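Local coordinates for putative membrane anchored protein (Corynebacterium diphtheriae, PDB 3LSO) that is of unknown function but, as a putative membrane-anchored protein built almost wholly of beta domains, is probably displayed at the bacterial cell surface, at residues Arg336-Val348 and Tyr427-Ser439. Sequence-based numbering, arbitrary orientation.
Sequences RVYEIGINAPEDV and YMFQMGVYKYSNS
Tyr-338 drives the edge of its ring into one face of Tyr-434, a T-shaped pair tilted to 59° between planes, with Tyr-338 CD2 over the centre of the Tyr-434 ring. Ser-439 sits at the edges of both, OG by Tyr-434 and CB by Tyr-338. Tyr-436 O lies near the plane of the Tyr-338 ring at its edge, 2.9 Å from Tyr-338 OH, a weak hydrogen bond at most. Phe-429 receives Pro-345 CD over one face, a CH-pi contact 4.0 Å from CD to the ring centroid.

A classic beta bulge interrupts the antiparallel strands: Tyr-338 N and Glu-339 N both donate to Tyr-434 O, at 2.8 and 3.0 Å. Farther along, Asn-343 CG stands anti to the backbone N (chi1 -175°), which turns the amide along the Gln-430 side chain and puts ND2 2.9 Å from Gln-430 OE1, in the plane of that carbonyl.

On the other face Met-431, a selenomethionine, brings CE to 3.4 Å from Ile-340 CD1; strand 410-417 packs on both, as one sheet of a beta sandwich meets the other. Ile-340, Ile-342, Met-431 and Val-433 thus make this face largely apolar, Lys-435, salt-bridged to Asp-295 and Asp-297, being the charged exception; the reverse joins amides and Glu-339, bonded to Thr-365, with the Tyr-434 ring.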
ATOM      1  N   ARG B 336      27.844 -16.856  30.235  1.00 16.65           N
ATOM      2  CA  ARG B 336      27.995 -18.293  30.473  1.00 15.74           C
ATOM      3  C   ARG B 336      26.929 -19.044  29.747  1.00 15.68           C
ATOM      4  O   ARG B 336      25.753 -18.769  29.962  1.00 15.62           O
ATOM      5  CB  ARG B 336      27.872 -18.566  31.950  1.00 15.45           C
ATOM      6  CG  ARG B 336      28.816 -17.697  32.771  1.00 13.19           C
ATOM      7  CD  ARG B 336      30.195 -18.346  32.808  1.00 11.08           C
ATOM      8  NE  ARG B 336      30.179 -19.594  33.588  1.00  9.36           N
ATOM      9  CZ  ARG B 336      31.214 -20.410  33.675  1.00  8.75           C
ATOM     10  NH1 ARG B 336      32.341 -20.096  33.018  1.00  8.59           N
ATOM     11  NH2 ARG B 336      31.132 -21.512  34.413  1.00  6.41           N
ATOM     12  N   VAL B 337      27.342 -19.962  28.865  1.00 15.64           N
ATOM     13  CA  VAL B 337      26.424 -20.794  28.088  1.00 15.42           C
ATOM     14  C   VAL B 337      26.861 -22.239  28.243  1.00 16.36           C
ATOM     15  O   VAL B 337      28.021 -22.579  28.007  1.00 17.06           O
ATOM     16  CB  VAL B 337      26.448 -20.429  26.573  1.00 15.59           C
ATOM     17  CG1 VAL B 337      25.696 -21.462  25.720  1.00 13.36           C
ATOM     18  CG2 VAL B 337      25.891 -19.034  26.314  1.00 15.61           C
ATOM     19  N   TYR B 338      25.922 -23.091  28.624  1.00 16.73           N
ATOM     20  CA  TYR B 338      26.196 -24.495  28.840  1.00 16.48           C
ATOM     21  C   TYR B 338      25.841 -25.349  27.635  1.00 16.88           C
ATOM     22  O   TYR B 338      26.737 -25.939  27.064  1.00 17.77           O
ATOM     23  CB  TYR B 338      25.451 -24.967  30.082  1.00 16.33           C
ATOM     24  CG  TYR B 338      25.551 -23.988  31.230  1.00 17.51           C
ATOM     25  CD1 TYR B 338      26.801 -23.509  31.639  1.00 14.68           C
ATOM     26  CD2 TYR B 338      24.404 -23.532  31.915  1.00 18.56           C
ATOM     27  CE1 TYR B 338      26.937 -22.628  32.669  1.00 13.09           C
ATOM     28  CE2 TYR B 338      24.539 -22.622  32.977  1.00 18.15           C
ATOM     29  CZ  TYR B 338      25.835 -22.184  33.332  1.00 16.37           C
ATOM     30  OH  TYR B 338      26.053 -21.303  34.355  1.00 17.41           O
ATOM     31  N   GLU B 339      24.555 -25.471  27.275  1.00 16.77           N
ATOM     32  CA  GLU B 339      24.154 -26.255  26.087  1.00 16.73           C
ATOM     33  C   GLU B 339      23.544 -25.396  25.038  1.00 16.08           C
ATOM     34  O   GLU B 339      22.838 -24.431  25.341  1.00 16.16           O
ATOM     35  CB  GLU B 339      23.077 -27.262  26.410  1.00 16.73           C
ATOM     36  CG  GLU B 339      23.444 -28.668  26.216  1.00 17.38           C
ATOM     37  CD  GLU B 339      22.263 -29.551  26.532  1.00 18.65           C
ATOM     38  OE1 GLU B 339      21.122 -29.240  26.062  1.00 14.16           O
ATOM     39  OE2 GLU B 339      22.479 -30.530  27.284  1.00 20.42           O
ATOM     40  N   ILE B 340      23.777 -25.787  23.795  1.00 15.30           N
ATOM     41  CA  ILE B 340      22.986 -25.271  22.689  1.00 13.31           C
ATOM     42  C   ILE B 340      22.740 -26.439  21.764  1.00 13.18           C
ATOM     43  O   ILE B 340      23.536 -27.381  21.715  1.00 12.42           O
ATOM     44  CB  ILE B 340      23.648 -24.073  21.964  1.00 13.01           C
ATOM     45  CG1 ILE B 340      24.932 -24.488  21.276  1.00 11.23           C
ATOM     46  CG2 ILE B 340      23.863 -22.909  22.912  1.00 10.43           C
ATOM     47  CD1 ILE B 340      25.353 -23.501  20.251  1.00 11.09           C
ATOM     48  N   GLY B 341      21.605 -26.413  21.088  1.00 13.42           N
ATOM     49  CA  GLY B 341      21.334 -27.418  20.066  1.00 14.25           C
ATOM     50  C   GLY B 341      20.126 -27.013  19.271  1.00 14.37           C
ATOM     51  O   GLY B 341      19.327 -26.186  19.752  1.00 14.71           O
ATOM     52  N   ILE B 342      19.994 -27.567  18.059  1.00 13.99           N
ATOM     53  CA  ILE B 342      18.781 -27.374  17.252  1.00 13.81           C
ATOM     54  C   ILE B 342      17.701 -28.411  17.588  1.00 13.79           C
ATOM     55  O   ILE B 342      17.985 -29.613  17.622  1.00 13.52           O
ATOM     56  CB  ILE B 342      19.088 -27.471  15.751  1.00 13.92           C
ATOM     57  CG1 ILE B 342      19.977 -26.316  15.321  1.00 13.86           C
ATOM     58  CG2 ILE B 342      17.780 -27.489  14.922  1.00 13.57           C
ATOM     59  CD1 ILE B 342      21.010 -26.742  14.297  1.00 15.32           C
ATOM     60  N   ASN B 343      16.473 -27.936  17.803  1.00 13.73           N
ATOM     61  CA  ASN B 343      15.297 -28.784  18.061  1.00 13.65           C
ATOM     62  C   ASN B 343      14.320 -28.639  16.900  1.00 14.15           C
ATOM     63  O   ASN B 343      13.785 -27.554  16.641  1.00 14.20           O
ATOM     64  CB  ASN B 343      14.604 -28.365  19.364  1.00 13.16           C
ATOM     65  CG  ASN B 343      13.434 -29.295  19.758  1.00 11.94           C
ATOM     66  OD1 ASN B 343      13.632 -30.468  20.045  1.00 13.25           O
ATOM     67  ND2 ASN B 343      12.235 -28.753  19.816  1.00  6.20           N
ATOM     68  N   ALA B 344      14.069 -29.735  16.204  1.00 14.71           N
ATOM     69  CA  ALA B 344      13.369 -29.659  14.932  1.00 14.63           C
ATOM     70  C   ALA B 344      11.877 -29.828  15.134  1.00 14.95           C
ATOM     71  O   ALA B 344      11.464 -30.387  16.144  1.00 15.61           O
ATOM     72  CB  ALA B 344      13.916 -30.737  14.007  1.00 14.35           C
ATOM     73  N   PRO B 345      11.055 -29.369  14.182  1.00 15.45           N
ATOM     74  CA  PRO B 345       9.662 -29.725  14.265  1.00 16.36           C
ATOM     75  C   PRO B 345       9.530 -31.191  14.569  1.00 17.78           C
ATOM     76  O   PRO B 345      10.362 -32.008  14.172  1.00 18.30           O
ATOM     77  CB  PRO B 345       9.167 -29.496  12.853  1.00 16.03           C
ATOM     78  CG  PRO B 345       9.978 -28.388  12.374  1.00 16.19           C
ATOM     79  CD  PRO B 345      11.336 -28.597  12.964  1.00 15.83           C
ATOM     80  N   GLU B 346       8.473 -31.519  15.282  1.00 19.13           N
ATOM     81  CA  GLU B 346       8.121 -32.894  15.561  1.00 20.37           C
ATOM     82  C   GLU B 346       8.042 -33.688  14.240  1.00 19.47           C
ATOM     83  O   GLU B 346       7.475 -33.216  13.257  1.00 18.55           O
ATOM     84  CB  GLU B 346       6.771 -32.885  16.292  1.00 21.06           C
ATOM     85  CG  GLU B 346       6.511 -34.038  17.257  1.00 26.64           C
ATOM     86  CD  GLU B 346       5.001 -34.176  17.613  1.00 34.56           C
ATOM     87  OE1 GLU B 346       4.349 -33.158  18.015  1.00 37.04           O
ATOM     88  OE2 GLU B 346       4.469 -35.314  17.497  1.00 35.55           O
ATOM     89  N   ASP B 347       8.635 -34.879  14.250  1.00 19.37           N
ATOM     90  CA  ASP B 347       8.711 -35.814  13.109  1.00 19.61           C
ATOM     91  C   ASP B 347       9.929 -35.641  12.233  1.00 19.02           C
ATOM     92  O   ASP B 347      10.265 -36.575  11.494  1.00 19.86           O
ATOM     93  CB  ASP B 347       7.439 -35.843  12.234  1.00 19.82           C
ATOM     94  CG  ASP B 347       6.294 -36.600  12.894  1.00 23.71           C
ATOM     95  OD1 ASP B 347       6.518 -37.213  13.974  1.00 26.46           O
ATOM     96  OD2 ASP B 347       5.160 -36.584  12.346  1.00 26.55           O
ATOM     97  N   VAL B 348      10.560 -34.462  12.270  1.00 17.78           N
ATOM     98  CA  VAL B 348      11.727 -34.199  11.434  1.00 17.19           C
ATOM     99  C   VAL B 348      12.958 -34.921  12.026  1.00 17.45           C
ATOM    100  O   VAL B 348      13.212 -34.820  13.233  1.00 17.29           O
ATOM    101  CB  VAL B 348      11.960 -32.687  11.252  1.00 17.06           C
ATOM    102  CG1 VAL B 348      13.247 -32.420  10.515  1.00 16.42           C
ATOM    103  CG2 VAL B 348      10.815 -32.076  10.499  1.00 17.52           C
ATOM    104  N   TYR B 427       6.628 -24.197   9.418  1.00 11.79           N
ATOM    105  CA  TYR B 427       7.379 -24.914  10.411  1.00 12.43           C
ATOM    106  C   TYR B 427       8.665 -24.118  10.598  1.00 13.90           C
ATOM    107  O   TYR B 427       9.142 -23.520   9.631  1.00 15.33           O
ATOM    108  CB  TYR B 427       7.702 -26.316   9.884  1.00 11.61           C
ATOM    109  CG  TYR B 427       6.516 -27.258   9.651  1.00  9.48           C
ATOM    110  CD1 TYR B 427       6.049 -28.105  10.665  1.00  9.09           C
ATOM    111  CD2 TYR B 427       5.889 -27.325   8.414  1.00  8.30           C
ATOM    112  CE1 TYR B 427       4.968 -28.974  10.454  1.00  8.12           C
ATOM    113  CE2 TYR B 427       4.813 -28.184   8.180  1.00  7.39           C
ATOM    114  CZ  TYR B 427       4.362 -29.002   9.204  1.00  9.30           C
ATOM    115  OH  TYR B 427       3.308 -29.849   8.962  1.00 10.15           O
HETATM  116  N   MSE B 428       9.198 -24.062  11.825  1.00 14.32           N
HETATM  117  CA  MSE B 428      10.490 -23.435  12.108  1.00 14.57           C
HETATM  118  C   MSE B 428      11.319 -24.404  12.892  1.00 15.10           C
HETATM  119  O   MSE B 428      10.779 -25.287  13.563  1.00 15.64           O
HETATM  120  CB  MSE B 428      10.330 -22.235  13.029  1.00 14.85           C
HETATM  121  CG  MSE B 428       9.978 -20.923  12.381  1.00 15.18           C
HETATM  122 SE   MSE B 428       9.389 -19.735  13.791  0.75 12.38          SE
HETATM  123  CE  MSE B 428       7.733 -20.628  14.212  1.00 13.37           C
ATOM    124  N   PHE B 429      12.629 -24.222  12.869  1.00 15.25           N
ATOM    125  CA  PHE B 429      13.457 -24.908  13.833  1.00 15.53           C
ATOM    126  C   PHE B 429      13.610 -24.089  15.118  1.00 16.21           C
ATOM    127  O   PHE B 429      13.405 -22.866  15.122  1.00 16.84           O
ATOM    128  CB  PHE B 429      14.791 -25.244  13.200  1.00 15.16           C
ATOM    129  CG  PHE B 429      14.674 -26.243  12.107  1.00 15.46           C
ATOM    130  CD1 PHE B 429      14.898 -27.579  12.347  1.00 13.97           C
ATOM    131  CD2 PHE B 429      14.289 -25.857  10.832  1.00 18.11           C
ATOM    132  CE1 PHE B 429      14.778 -28.507  11.348  1.00 13.42           C
ATOM    133  CE2 PHE B 429      14.167 -26.804   9.807  1.00 15.86           C
ATOM    134  CZ  PHE B 429      14.413 -28.124  10.076  1.00 13.81           C
ATOM    135  N   GLN B 430      13.947 -24.757  16.215  1.00 16.31           N
ATOM    136  CA  GLN B 430      14.182 -24.055  17.465  1.00 16.80           C
ATOM    137  C   GLN B 430      15.601 -24.247  17.908  1.00 17.17           C
ATOM    138  O   GLN B 430      16.249 -25.230  17.520  1.00 18.00           O
ATOM    139  CB  GLN B 430      13.261 -24.607  18.548  1.00 16.61           C
ATOM    140  CG  GLN B 430      11.769 -24.402  18.256  1.00 16.68           C
ATOM    141  CD  GLN B 430      10.880 -24.993  19.328  1.00 16.44           C
ATOM    142  OE1 GLN B 430      11.133 -26.081  19.842  1.00 16.50           O
ATOM    143  NE2 GLN B 430       9.830 -24.272  19.680  1.00 18.05           N
HETATM  144  N   MSE B 431      16.092 -23.339  18.743  1.00 17.53           N
HETATM  145  CA  MSE B 431      17.343 -23.592  19.493  1.00 17.62           C
HETATM  146  C   MSE B 431      16.985 -23.908  20.928  1.00 17.56           C
HETATM  147  O   MSE B 431      16.172 -23.191  21.551  1.00 18.21           O
HETATM  148  CB  MSE B 431      18.275 -22.383  19.477  1.00 17.64           C
HETATM  149  CG  MSE B 431      19.757 -22.723  19.746  1.00 19.66           C
HETATM  150 SE   MSE B 431      20.830 -21.104  19.679  0.75 22.30          SE
HETATM  151  CE  MSE B 431      22.521 -21.889  19.269  1.00 20.49           C
ATOM    152  N   GLY B 432      17.565 -24.987  21.440  1.00 17.24           N
ATOM    153  CA  GLY B 432      17.531 -25.301  22.872  1.00 17.61           C
ATOM    154  C   GLY B 432      18.707 -24.565  23.516  1.00 18.35           C
ATOM    155  O   GLY B 432      19.801 -24.546  22.944  1.00 18.89           O
ATOM    156  N   VAL B 433      18.495 -23.916  24.662  1.00 17.81           N
ATOM    157  CA  VAL B 433      19.602 -23.261  25.348  1.00 17.85           C
ATOM    158  C   VAL B 433      19.553 -23.521  26.833  1.00 17.53           C
ATOM    159  O   VAL B 433      18.481 -23.591  27.427  1.00 17.30           O
ATOM    160  CB  VAL B 433      19.618 -21.750  25.128  1.00 17.68           C
ATOM    161  CG1 VAL B 433      19.748 -21.472  23.696  1.00 20.55           C
ATOM    162  CG2 VAL B 433      18.320 -21.145  25.593  1.00 18.40           C
ATOM    163  N   TYR B 434      20.727 -23.643  27.430  1.00 16.89           N
ATOM    164  CA  TYR B 434      20.846 -23.732  28.872  1.00 16.52           C
ATOM    165  C   TYR B 434      22.046 -22.851  29.124  1.00 16.86           C
ATOM    166  O   TYR B 434      23.151 -23.161  28.622  1.00 16.85           O
ATOM    167  CB  TYR B 434      21.110 -25.183  29.300  1.00 16.07           C
ATOM    168  CG  TYR B 434      21.445 -25.392  30.747  1.00 15.82           C
ATOM    169  CD1 TYR B 434      20.792 -24.661  31.760  1.00 17.27           C
ATOM    170  CD2 TYR B 434      22.401 -26.342  31.130  1.00 15.87           C
ATOM    171  CE1 TYR B 434      21.111 -24.856  33.114  1.00 15.67           C
ATOM    172  CE2 TYR B 434      22.724 -26.556  32.492  1.00 16.13           C
ATOM    173  CZ  TYR B 434      22.073 -25.804  33.456  1.00 16.76           C
ATOM    174  OH  TYR B 434      22.353 -26.006  34.763  1.00 19.95           O
ATOM    175  N   LYS B 435      21.828 -21.750  29.862  1.00 16.04           N
ATOM    176  CA  LYS B 435      22.828 -20.687  29.999  1.00 14.84           C
ATOM    177  C   LYS B 435      22.580 -19.877  31.240  1.00 14.89           C
ATOM    178  O   LYS B 435      21.511 -20.002  31.851  1.00 15.13           O
ATOM    179  CB  LYS B 435      22.770 -19.759  28.783  1.00 14.80           C
ATOM    180  CG  LYS B 435      21.503 -18.920  28.674  1.00 12.40           C
ATOM    181  CD  LYS B 435      21.357 -18.331  27.294  1.00 11.05           C
ATOM    182  CE  LYS B 435      20.203 -17.345  27.267  1.00 13.27           C
ATOM    183  NZ  LYS B 435      20.136 -16.607  25.979  1.00 14.77           N
ATOM    184  N   TYR B 436      23.544 -19.019  31.580  1.00 14.54           N
ATOM    185  CA  TYR B 436      23.472 -18.106  32.738  1.00 15.26           C
ATOM    186  C   TYR B 436      23.816 -18.757  34.064  1.00 16.06           C
ATOM    187  O   TYR B 436      23.531 -19.950  34.267  1.00 16.58           O
ATOM    188  CB  TYR B 436      22.104 -17.432  32.899  1.00 14.56           C
ATOM    189  CG  TYR B 436      21.698 -16.567  31.744  1.00 14.92           C
ATOM    190  CD1 TYR B 436      22.621 -16.196  30.768  1.00 14.68           C
ATOM    191  CD2 TYR B 436      20.391 -16.108  31.632  1.00 15.87           C
ATOM    192  CE1 TYR B 436      22.245 -15.405  29.702  1.00 16.75           C
ATOM    193  CE2 TYR B 436      19.998 -15.292  30.580  1.00 17.02           C
ATOM    194  CZ  TYR B 436      20.933 -14.947  29.611  1.00 18.18           C
ATOM    195  OH  TYR B 436      20.562 -14.145  28.555  1.00 19.25           O
ATOM    196  N   SER B 437      24.441 -17.948  34.936  1.00 15.98           N
ATOM    197  CA  SER B 437      24.642 -18.202  36.359  1.00 15.39           C
ATOM    198  C   SER B 437      23.312 -18.560  37.015  1.00 15.44           C
ATOM    199  O   SER B 437      23.162 -19.649  37.546  1.00 15.93           O
ATOM    200  CB  SER B 437      25.183 -16.905  36.984  1.00 16.05           C
ATOM    201  OG  SER B 437      26.068 -17.104  38.077  1.00 15.80           O
ATOM    202  N   ASN B 438      22.365 -17.617  37.039  1.00 15.90           N
ATOM    203  CA  ASN B 438      20.990 -17.907  37.443  1.00 16.12           C
ATOM    204  C   ASN B 438      20.409 -18.564  36.216  1.00 16.60           C
ATOM    205  O   ASN B 438      19.918 -17.873  35.303  1.00 17.22           O
ATOM    206  CB  ASN B 438      20.219 -16.635  37.807  1.00 15.59           C
ATOM    207  CG  ASN B 438      18.986 -16.916  38.690  1.00 18.23           C
ATOM    208  OD1 ASN B 438      18.225 -17.840  38.420  1.00 20.30           O
ATOM    209  ND2 ASN B 438      18.784 -16.104  39.761  1.00 20.75           N
ATOM    210  N   SER B 439      20.479 -19.889  36.184  1.00 16.78           N
ATOM    211  CA  SER B 439      20.484 -20.618  34.908  1.00 17.36           C
ATOM    212  C   SER B 439      19.109 -20.803  34.254  1.00 18.01           C
ATOM    213  O   SER B 439      18.210 -21.387  34.856  1.00 19.73           O
ATOM    214  CB  SER B 439      21.135 -21.983  35.101  1.00 16.85           C
ATOM    215  OG  SER B 439      20.300 -22.850  35.837  1.00 16.03           O
TER